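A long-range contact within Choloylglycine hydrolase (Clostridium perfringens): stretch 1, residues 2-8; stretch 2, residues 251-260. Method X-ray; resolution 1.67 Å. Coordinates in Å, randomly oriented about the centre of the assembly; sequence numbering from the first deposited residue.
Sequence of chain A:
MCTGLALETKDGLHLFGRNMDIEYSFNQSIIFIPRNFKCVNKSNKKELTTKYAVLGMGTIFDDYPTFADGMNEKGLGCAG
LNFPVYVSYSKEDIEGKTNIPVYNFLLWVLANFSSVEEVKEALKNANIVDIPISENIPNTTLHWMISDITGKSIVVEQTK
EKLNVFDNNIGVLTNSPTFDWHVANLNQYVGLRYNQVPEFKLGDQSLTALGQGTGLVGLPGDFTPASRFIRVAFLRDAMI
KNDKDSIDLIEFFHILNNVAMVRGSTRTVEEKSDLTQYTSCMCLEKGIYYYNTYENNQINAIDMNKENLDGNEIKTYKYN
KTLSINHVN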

# COMPACT_ATOMS: atom_id res chain seq x y z
N CYS A 2 -20.31 5.77 -3.32
CA CYS A 2 -21.40 4.78 -3.12
C CYS A 2 -20.86 3.36 -3.23
O CYS A 2 -19.91 3.11 -3.97
CB CYS A 2 -22.50 4.97 -4.16
SG CYS A 2 -23.10 6.65 -4.31
N THR A 3 -21.48 2.44 -2.50
CA THR A 3 -21.15 1.03 -2.60
C THR A 3 -22.43 0.20 -2.62
O THR A 3 -23.24 0.29 -1.71
CB THR A 3 -20.24 0.56 -1.44
OG1 THR A 3 -19.09 1.42 -1.35
CG2 THR A 3 -19.77 -0.87 -1.66
N GLY A 4 -22.59 -0.59 -3.68
CA GLY A 4 -23.71 -1.51 -3.81
C GLY A 4 -23.30 -2.91 -3.41
O GLY A 4 -22.15 -3.31 -3.62
N LEU A 5 -24.24 -3.66 -2.83
CA LEU A 5 -23.96 -5.00 -2.32
C LEU A 5 -25.16 -5.93 -2.48
O LEU A 5 -26.29 -5.55 -2.17
CB LEU A 5 -23.54 -4.94 -0.84
CG LEU A 5 -23.29 -6.24 -0.07
CD1 LEU A 5 -22.12 -7.04 -0.65
CD2 LEU A 5 -23.06 -5.95 1.41
N ALA A 6 -24.89 -7.14 -2.96
CA ALA A 6 -25.88 -8.21 -2.99
C ALA A 6 -25.37 -9.39 -2.16
O ALA A 6 -24.22 -9.80 -2.31
CB ALA A 6 -26.17 -8.64 -4.42
N LEU A 7 -26.23 -9.91 -1.29
CA LEU A 7 -25.82 -10.95 -0.34
C LEU A 7 -26.97 -11.90 -0.04
O LEU A 7 -28.08 -11.46 0.27
CB LEU A 7 -25.32 -10.28 0.95
CG LEU A 7 -24.44 -11.03 1.95
CD1 LEU A 7 -23.07 -11.36 1.37
CD2 LEU A 7 -24.29 -10.18 3.21
N GLU A 8 -26.71 -13.20 -0.13
CA GLU A 8 -27.70 -14.22 0.20
C GLU A 8 -27.57 -14.66 1.66
O GLU A 8 -26.47 -14.95 2.13
CB GLU A 8 -27.58 -15.44 -0.73
CG GLU A 8 -28.70 -16.47 -0.54
CD GLU A 8 -28.51 -17.74 -1.36
OE1 GLU A 8 -27.50 -17.86 -2.09
OE2 GLU A 8 -29.38 -18.63 -1.27
N GLU A 251 -25.13 -8.62 9.09
CA GLU A 251 -23.87 -8.88 8.37
C GLU A 251 -23.71 -7.96 7.16
O GLU A 251 -22.60 -7.52 6.85
CB GLU A 251 -23.78 -10.34 7.94
CG GLU A 251 -23.79 -11.37 9.07
CD GLU A 251 -22.57 -11.32 9.98
OE1 GLU A 251 -21.65 -10.49 9.74
OE2 GLU A 251 -22.52 -12.11 10.94
N PHE A 252 -24.82 -7.69 6.49
CA PHE A 252 -24.87 -6.76 5.36
C PHE A 252 -24.33 -5.39 5.78
O PHE A 252 -23.51 -4.80 5.08
CB PHE A 252 -26.32 -6.64 4.87
CG PHE A 252 -26.48 -5.90 3.57
CD1 PHE A 252 -26.56 -6.60 2.37
CD2 PHE A 252 -26.59 -4.51 3.55
CE1 PHE A 252 -26.72 -5.93 1.16
CE2 PHE A 252 -26.74 -3.83 2.34
CZ PHE A 252 -26.81 -4.54 1.15
N PHE A 253 -24.78 -4.91 6.94
CA PHE A 253 -24.35 -3.61 7.46
C PHE A 253 -22.89 -3.61 7.91
O PHE A 253 -22.19 -2.62 7.71
CB PHE A 253 -25.29 -3.16 8.59
CG PHE A 253 -26.64 -2.70 8.10
CD1 PHE A 253 -26.90 -1.35 7.91
CD2 PHE A 253 -27.64 -3.63 7.83
CE1 PHE A 253 -28.14 -0.92 7.45
CE2 PHE A 253 -28.89 -3.21 7.36
CZ PHE A 253 -29.14 -1.86 7.17
N HIS A 254 -22.43 -4.72 8.48
CA HIS A 254 -21.03 -4.85 8.86
C HIS A 254 -20.09 -4.72 7.67
O HIS A 254 -19.06 -4.06 7.75
CB HIS A 254 -20.77 -6.17 9.61
CG HIS A 254 -21.22 -6.14 11.03
ND1 HIS A 254 -20.57 -5.41 12.00
CD2 HIS A 254 -22.26 -6.76 11.66
CE1 HIS A 254 -21.19 -5.57 13.16
NE2 HIS A 254 -22.21 -6.38 12.98
N ILE A 255 -20.46 -5.35 6.55
CA ILE A 255 -19.67 -5.26 5.32
C ILE A 255 -19.60 -3.81 4.82
O ILE A 255 -18.51 -3.28 4.58
CB ILE A 255 -20.21 -6.20 4.21
CG1 ILE A 255 -20.03 -7.67 4.62
CG2 ILE A 255 -19.50 -5.94 2.88
CD1 ILE A 255 -20.78 -8.67 3.73
N LEU A 256 -20.76 -3.17 4.69
CA LEU A 256 -20.81 -1.80 4.17
C LEU A 256 -20.21 -0.75 5.11
O LEU A 256 -19.70 0.27 4.64
CB LEU A 256 -22.23 -1.42 3.75
CG LEU A 256 -22.76 -2.06 2.47
CD1 LEU A 256 -24.13 -1.51 2.13
CD2 LEU A 256 -21.82 -1.86 1.29
N ASN A 257 -20.25 -1.00 6.42
CA ASN A 257 -19.62 -0.11 7.40
C ASN A 257 -18.13 0.09 7.12
O ASN A 257 -17.58 1.16 7.36
CB ASN A 257 -19.80 -0.63 8.83
CG ASN A 257 -21.20 -0.39 9.40
OD1 ASN A 257 -21.50 -0.83 10.51
ND2 ASN A 257 -22.06 0.29 8.65
N ASN A 258 -17.48 -0.96 6.62
CA ASN A 258 -16.05 -0.94 6.35
C ASN A 258 -15.65 0.06 5.26
O ASN A 258 -14.53 0.57 5.25
CB ASN A 258 -15.55 -2.34 6.00
CG ASN A 258 -14.05 -2.38 5.76
OD1 ASN A 258 -13.59 -2.34 4.62
ND2 ASN A 258 -13.28 -2.43 6.85
N VAL A 259 -16.58 0.33 4.34
CA VAL A 259 -16.33 1.26 3.24
C VAL A 259 -17.12 2.56 3.38
O VAL A 259 -17.19 3.37 2.44
CB VAL A 259 -16.58 0.60 1.85
CG1 VAL A 259 -15.51 -0.45 1.56
CG2 VAL A 259 -17.98 -0.02 1.77
N ALA A 260 -17.71 2.77 4.55
CA ALA A 260 -18.47 3.99 4.84
C ALA A 260 -17.55 5.19 5.06
O ALA A 260 -16.50 5.07 5.70
CB ALA A 260 -19.38 3.78 6.04
O HOH W 1 -19.28 3.33 0.60

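This is an apolar strand-on-helix contact, with no direct hydrogen bond between the stretches and a single water bridge at one end. Strand 3-8 and the helix that includes Glu251 to Leu256 run roughly antiparallel, at 149°, and their axes approach to 9.8 Å. That spacing leaves room for side chains between the backbones. The antiparallel run places Thr3 near Leu256 and Leu7 near Phe252.

The strand alternates. Thr3, Leu5 and Leu7 point toward the helix, while Ala6 points away and Gly4 has no side chain.

Leu5 is at the centre and has the largest covered area. Leu5 CD2 sits over one face of the Phe252 ring, 3.8 Å from the centroid and 18° off the normal, a CH-pi contact. The same methyl also packs against Ile255, with Leu5 CD2 to Ile255 CG2 at 3.9 Å, and against Leu256, with Leu5 CD2 to Leu256 CG at 4.0 Å.

Leu7 meets the ring edge, with Leu7 CB 4.1 Å from Phe252 CD1. Leu7 CD2 lies 3.9 Å from Ile255 CD1.

Thr3 is mixed in character. Thr3 CG2, a methyl, packs 3.7 Å from Leu256 CD2. The hydroxyl Thr3 OG1 donates to water 1 at 2.7 Å, and that water donates to Val259 O at 2.8 Å. The water thus links a polar group on the strand to the carbonyl of Val259, in the type I beta turn from Asn257 to Ala260.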